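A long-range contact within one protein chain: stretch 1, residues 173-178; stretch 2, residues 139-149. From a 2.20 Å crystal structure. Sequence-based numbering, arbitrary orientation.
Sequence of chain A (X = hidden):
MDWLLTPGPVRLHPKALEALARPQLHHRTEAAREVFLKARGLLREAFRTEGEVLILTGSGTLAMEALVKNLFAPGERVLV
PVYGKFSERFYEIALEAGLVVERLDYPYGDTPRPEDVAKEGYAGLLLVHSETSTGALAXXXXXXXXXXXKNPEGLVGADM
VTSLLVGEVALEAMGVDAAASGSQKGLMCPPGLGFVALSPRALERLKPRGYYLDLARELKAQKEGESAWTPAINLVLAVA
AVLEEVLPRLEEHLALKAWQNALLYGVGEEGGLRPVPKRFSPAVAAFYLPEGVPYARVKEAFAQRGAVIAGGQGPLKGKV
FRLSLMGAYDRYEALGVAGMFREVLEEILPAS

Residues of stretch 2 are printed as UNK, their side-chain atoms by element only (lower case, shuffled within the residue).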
ATOM      1  N   ALA A 173      23.031 -16.488   4.709  1.00 32.22           N
ATOM      2  CA  ALA A 173      24.209 -16.494   5.573  1.00 31.76           C
ATOM      3  C   ALA A 173      23.833 -16.651   7.048  1.00 32.22           C
ATOM      4  O   ALA A 173      24.652 -17.078   7.854  1.00 33.39           O
ATOM      5  CB  ALA A 173      25.027 -15.236   5.365  1.00 33.29           C
ATOM      6  N   MET A 174      22.602 -16.287   7.401  1.00 31.45           N
ATOM      7  CA  MET A 174      22.129 -16.422   8.778  1.00 31.44           C
ATOM      8  C   MET A 174      21.165 -17.601   8.915  1.00 30.53           C
ATOM      9  O   MET A 174      20.570 -17.804   9.973  1.00 30.86           O
ATOM     10  CB  MET A 174      21.442 -15.137   9.261  1.00 33.48           C
ATOM     11  CG  MET A 174      22.355 -13.919   9.353  1.00 33.63           C
ATOM     12  SD  MET A 174      21.720 -12.613  10.456  1.00 38.02           S
ATOM     13  CE  MET A 174      20.033 -12.549  10.000  1.00 37.18           C
ATOM     14  N   GLY A 175      21.021 -18.376   7.841  1.00 29.89           N
ATOM     15  CA  GLY A 175      20.123 -19.520   7.857  1.00 29.33           C
ATOM     16  C   GLY A 175      18.667 -19.151   7.612  1.00 28.57           C
ATOM     17  O   GLY A 175      17.775 -19.989   7.743  1.00 27.66           O
ATOM     18  N   VAL A 176      18.423 -17.892   7.264  1.00 27.32           N
ATOM     19  CA  VAL A 176      17.067 -17.417   7.006  1.00 28.10           C
ATOM     20  C   VAL A 176      16.713 -17.557   5.528  1.00 27.35           C
ATOM     21  O   VAL A 176      17.471 -17.133   4.658  1.00 28.26           O
ATOM     22  CB  VAL A 176      16.902 -15.950   7.465  1.00 27.47           C
ATOM     23  CG1 VAL A 176      15.491 -15.457   7.185  1.00 27.51           C
ATOM     24  CG2 VAL A 176      17.216 -15.838   8.958  1.00 25.90           C
ATOM     25  N   ASP A 177      15.564 -18.164   5.250  1.00 25.64           N
ATOM     26  CA  ASP A 177      15.126 -18.367   3.872  1.00 26.10           C
ATOM     27  C   ASP A 177      14.354 -17.193   3.287  1.00 25.09           C
ATOM     28  O   ASP A 177      14.464 -16.903   2.097  1.00 24.35           O
ATOM     29  CB  ASP A 177      14.297 -19.647   3.768  1.00 27.54           C
ATOM     30  CG  ASP A 177      15.068 -20.867   4.224  1.00 27.50           C
ATOM     31  OD1 ASP A 177      16.024 -21.247   3.522  1.00 27.80           O
ATOM     32  OD2 ASP A 177      14.739 -21.428   5.292  1.00 28.03           O
ATOM     33  N   ALA A 178      13.587 -16.509   4.127  1.00 25.40           N
ATOM     34  CA  ALA A 178      12.797 -15.369   3.673  1.00 26.31           C
ATOM     35  C   ALA A 178      12.635 -14.347   4.786  1.00 25.20           C
ATOM     36  O   ALA A 178      12.622 -14.693   5.969  1.00 26.32           O
ATOM     37  CB  ALA A 178      11.430 -15.834   3.170  1.00 24.20           C
ATOM     38  N   UNK A 139      18.321 -14.074  18.657  1.00 32.46           N
ATOM     39  CA  UNK A 139      19.561 -14.605  18.089  1.00 31.45           C
ATOM     40  C   UNK A 139      19.180 -15.431  16.865  1.00 30.53           C
ATOM     41  O   UNK A 139      19.165 -16.660  16.904  1.00 28.95           O
ATOM     42  c   UNK A 139      20.283 -15.482  19.117  1.00 35.38           C
ATOM     43  o   UNK A 139      22.130 -15.566  17.577  1.00 38.94           O
ATOM     44  o   UNK A 139      22.508 -16.121  19.664  1.00 38.92           O
ATOM     45  c   UNK A 139      21.743 -15.741  18.756  1.00 37.12           C
ATOM     46  N   UNK A 140      18.899 -14.729  15.774  1.00 29.80           N
ATOM     47  CA  UNK A 140      18.473 -15.331  14.520  1.00 31.05           C
ATOM     48  C   UNK A 140      19.297 -16.499  13.971  1.00 31.00           C
ATOM     49  O   UNK A 140      18.742 -17.563  13.701  1.00 31.48           O
ATOM     50  c   UNK A 140      15.824 -14.226  13.501  1.00 35.25           C
ATOM     51  c   UNK A 140      17.051 -13.022  11.703  1.00 33.97           C
ATOM     52  c   UNK A 140      17.049 -14.240  12.606  1.00 34.26           C
ATOM     53  c   UNK A 140      18.322 -14.239  13.451  1.00 33.23           C
ATOM     54  N   UNK A 141      20.625 -16.325  13.808  1.00 31.75           N
ATOM     55  CA  UNK A 141      21.458 -17.412  13.277  1.00 31.86           C
ATOM     56  C   UNK A 141      21.402 -18.684  14.115  1.00 32.29           C
ATOM     57  O   UNK A 141      21.288 -19.781  13.573  1.00 31.69           O
ATOM     58  c   UNK A 141      22.864 -16.807  13.291  1.00 31.82           C
ATOM     59  c   UNK A 141      21.454 -15.141  14.096  1.00 32.43           C
ATOM     60  c   UNK A 141      22.611 -15.338  13.159  1.00 32.53           C
ATOM     61  N   UNK A 142      21.473 -18.521  15.434  1.00 32.11           N
ATOM     62  CA  UNK A 142      21.442 -19.648  16.363  1.00 32.15           C
ATOM     63  C   UNK A 142      20.089 -20.351  16.374  1.00 32.04           C
ATOM     64  O   UNK A 142      20.023 -21.580  16.461  1.00 31.57           O
ATOM     65  c   UNK A 142      21.817 -19.190  17.770  1.00 30.19           C
ATOM     66  N   UNK A 143      19.013 -19.573  16.289  1.00 31.89           N
ATOM     67  CA  UNK A 143      17.671 -20.146  16.277  1.00 30.61           C
ATOM     68  C   UNK A 143      17.432 -20.894  14.976  1.00 30.03           C
ATOM     69  O   UNK A 143      16.916 -22.009  14.979  1.00 30.21           O
ATOM     70  c   UNK A 143      16.152 -19.365  18.868  1.00 32.63           C
ATOM     71  c   UNK A 143      15.632 -17.189  17.758  1.00 31.58           C
ATOM     72  c   UNK A 143      16.581 -18.367  17.806  1.00 31.97           C
ATOM     73  c   UNK A 143      16.622 -19.049  16.441  1.00 31.99           C
ATOM     74  N   UNK A 144      17.861 -20.288  13.873  1.00 31.73           N
ATOM     75  CA  UNK A 144      17.699 -20.865  12.542  1.00 31.47           C
ATOM     76  C   UNK A 144      18.386 -22.216  12.342  1.00 33.21           C
ATOM     77  O   UNK A 144      17.769 -23.143  11.809  1.00 33.01           O
ATOM     78  c   UNK A 144      18.163 -19.878  11.479  1.00 29.18           C
ATOM     79  N   UNK A 145      19.648 -22.349  12.754  1.00 33.58           N
ATOM     80  CA  UNK A 145      20.307 -23.633  12.545  1.00 37.37           C
ATOM     81  C   UNK A 145      19.921 -24.733  13.530  1.00 35.27           C
ATOM     82  O   UNK A 145      20.022 -25.913  13.204  1.00 35.92           O
ATOM     83  n   UNK A 145      23.637 -22.392  15.463  1.00 54.01           N
ATOM     84  c   UNK A 145      24.773 -21.748  15.207  1.00 53.96           C
ATOM     85  n   UNK A 145      25.716 -21.689  16.135  1.00 55.44           N
ATOM     86  c   UNK A 145      21.830 -23.510  12.321  1.00 40.74           C
ATOM     87  n   UNK A 145      24.959 -21.144  14.038  1.00 53.57           N
ATOM     88  c   UNK A 145      22.760 -23.587  13.516  1.00 45.09           C
ATOM     89  c   UNK A 145      22.517 -22.498  14.526  1.00 50.91           C
ATOM     90  N   UNK A 146      19.412 -24.346  14.698  1.00 34.38           N
ATOM     91  CA  UNK A 146      18.959 -25.320  15.688  1.00 32.08           C
ATOM     92  C   UNK A 146      17.700 -25.977  15.113  1.00 32.50           C
ATOM     93  O   UNK A 146      17.517 -27.193  15.208  1.00 31.84           O
ATOM     94  c   UNK A 146      18.643 -24.634  17.007  1.00 32.03           C
ATOM     95  N   UNK A 147      16.862 -25.162  14.473  1.00 30.37           N
ATOM     96  CA  UNK A 147      15.630 -25.634  13.847  1.00 30.35           C
ATOM     97  C   UNK A 147      15.950 -26.465  12.596  1.00 30.98           C
ATOM     98  O   UNK A 147      15.321 -27.491  12.348  1.00 29.83           O
ATOM     99  c   UNK A 147      11.113 -25.502  11.416  1.00 27.65           C
ATOM    100  c   UNK A 147      12.215 -25.044  10.697  1.00 27.83           C
ATOM    101  c   UNK A 147      13.478 -24.814  12.752  1.00 27.50           C
ATOM    102  c   UNK A 147      13.390 -24.702  11.368  1.00 27.88           C
ATOM    103  c   UNK A 147      11.190 -25.618  12.800  1.00 27.16           C
ATOM    104  c   UNK A 147      14.744 -24.436  13.471  1.00 29.16           C
ATOM    105  c   UNK A 147      12.369 -25.274  13.460  1.00 28.32           C
ATOM    106  N   UNK A 148      16.922 -26.000  11.813  1.00 32.98           N
ATOM    107  CA  UNK A 148      17.352 -26.677  10.588  1.00 36.42           C
ATOM    108  C   UNK A 148      17.950 -28.068  10.853  1.00 37.19           C
ATOM    109  O   UNK A 148      17.848 -28.961  10.010  1.00 36.23           O
ATOM    110  c   UNK A 148      18.398 -25.832   9.850  1.00 38.54           C
ATOM    111  c   UNK A 148      16.452 -23.975   7.021  1.00 46.18           C
ATOM    112  n   UNK A 148      16.974 -22.635   7.397  1.00 43.65           N
ATOM    113  c   UNK A 148      17.881 -24.671   9.002  1.00 42.24           C
ATOM    114  c   UNK A 148      16.947 -25.135   7.897  1.00 45.20           C
ATOM    115  N   UNK A 149      18.618 -28.226  11.995  1.00 39.22           N
ATOM    116  CA  UNK A 149      19.227 -29.506  12.359  1.00 43.05           C
ATOM    117  C   UNK A 149      18.184 -30.601  12.490  1.00 41.71           C
ATOM    118  O   UNK A 149      18.417 -31.742  12.097  1.00 42.93           O
ATOM    119  c   UNK A 149      22.169 -28.800  14.862  1.00 57.42           C
ATOM    120  o   UNK A 149      21.805 -29.565  15.786  1.00 59.53           O
ATOM    121  c   UNK A 149      21.388 -28.791  13.552  1.00 53.47           C
ATOM    122  o   UNK A 149      23.160 -28.040  14.960  1.00 59.05           O
ATOM    123  c   UNK A 149      19.997 -29.396  13.679  1.00 46.96           C
TER
HETATM  124  O   HOH W   1      22.266 -20.290  10.947  1.00 40.51           O

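Position 139 carries two carbons, the second bearing two oxygens, and stays out of reach of stretch 1: a short carboxylate at the N-cap, right before the helix, D139. Position 140 has four carbons forked at the second, and one tip of the fork lies 3.5 Å from M174 CE and 3.9 Å from V176 CG2, a small apolar cluster at the start of the helix. The forked four-carbon chain is a leucine, L140, and its CA-to-CB bond points toward stretch 1.

At 141 three carbons close a ring onto the backbone nitrogen. A ring carbon lies 3.9 Å from M174 SD, and the CA of 141 sits 3.4 Å from M174 O in a nearly straight CA-H...O contact. Only proline closes such a ring: P141. In the first turn of a helix the missing N-H costs little. A water also bridges the two residues, its O donating to P141 O at 2.8 Å and weakly to M174 O at 3.2 Å.

Position 142 has one carbon, pointing away: A142. Position 143 has four carbons forked at the second but makes no contact across; with the fork and nothing polar, it is L143, buried against other parts of the structure.

Position 144 again has one carbon, now pointing toward stretch 1; this CB packs 3.5 Å from M174 O and 3.8 Å from G175 O. It is A144. An ideal CB on G175 would come within a tight 3.1 Å of A144 CB, and separately the backbone angles of G175 (82/8) call for glycine.

Position 145 runs three carbons, a nitrogen, then a carbon with two more nitrogens, a guanidinium chain: R145. It is exposed; its CA-to-CB bond points sideways and its side chain makes no contact with stretch 1. Position 146, one carbon, is A146, and 147, one carbon then a six-carbon ring without oxygen, is F147; both are out of reach.

At 148 four carbons in a row end in nitrogen. The tip nitrogen lies 3.3 Å from D177 OD2 in a salt bridge, the hydrogen bond within it being weak, and 2.8 Å from G175 O, where the angle is too poor for a hydrogen bond. This is K148. Position 149, three carbons with two oxygens on the third, is E149, far from the contact.

The rule is spacing: 140, 144 and 148, about one helical turn apart, all have CA-to-CB toward stretch 1. Leucine supplies apolar packing, alanine a close approach to the turn at G175, and lysine a charge for D177, while P141 adds the backbone seam to M174.

Stretch 2 (139-149) DLPALARAFKE
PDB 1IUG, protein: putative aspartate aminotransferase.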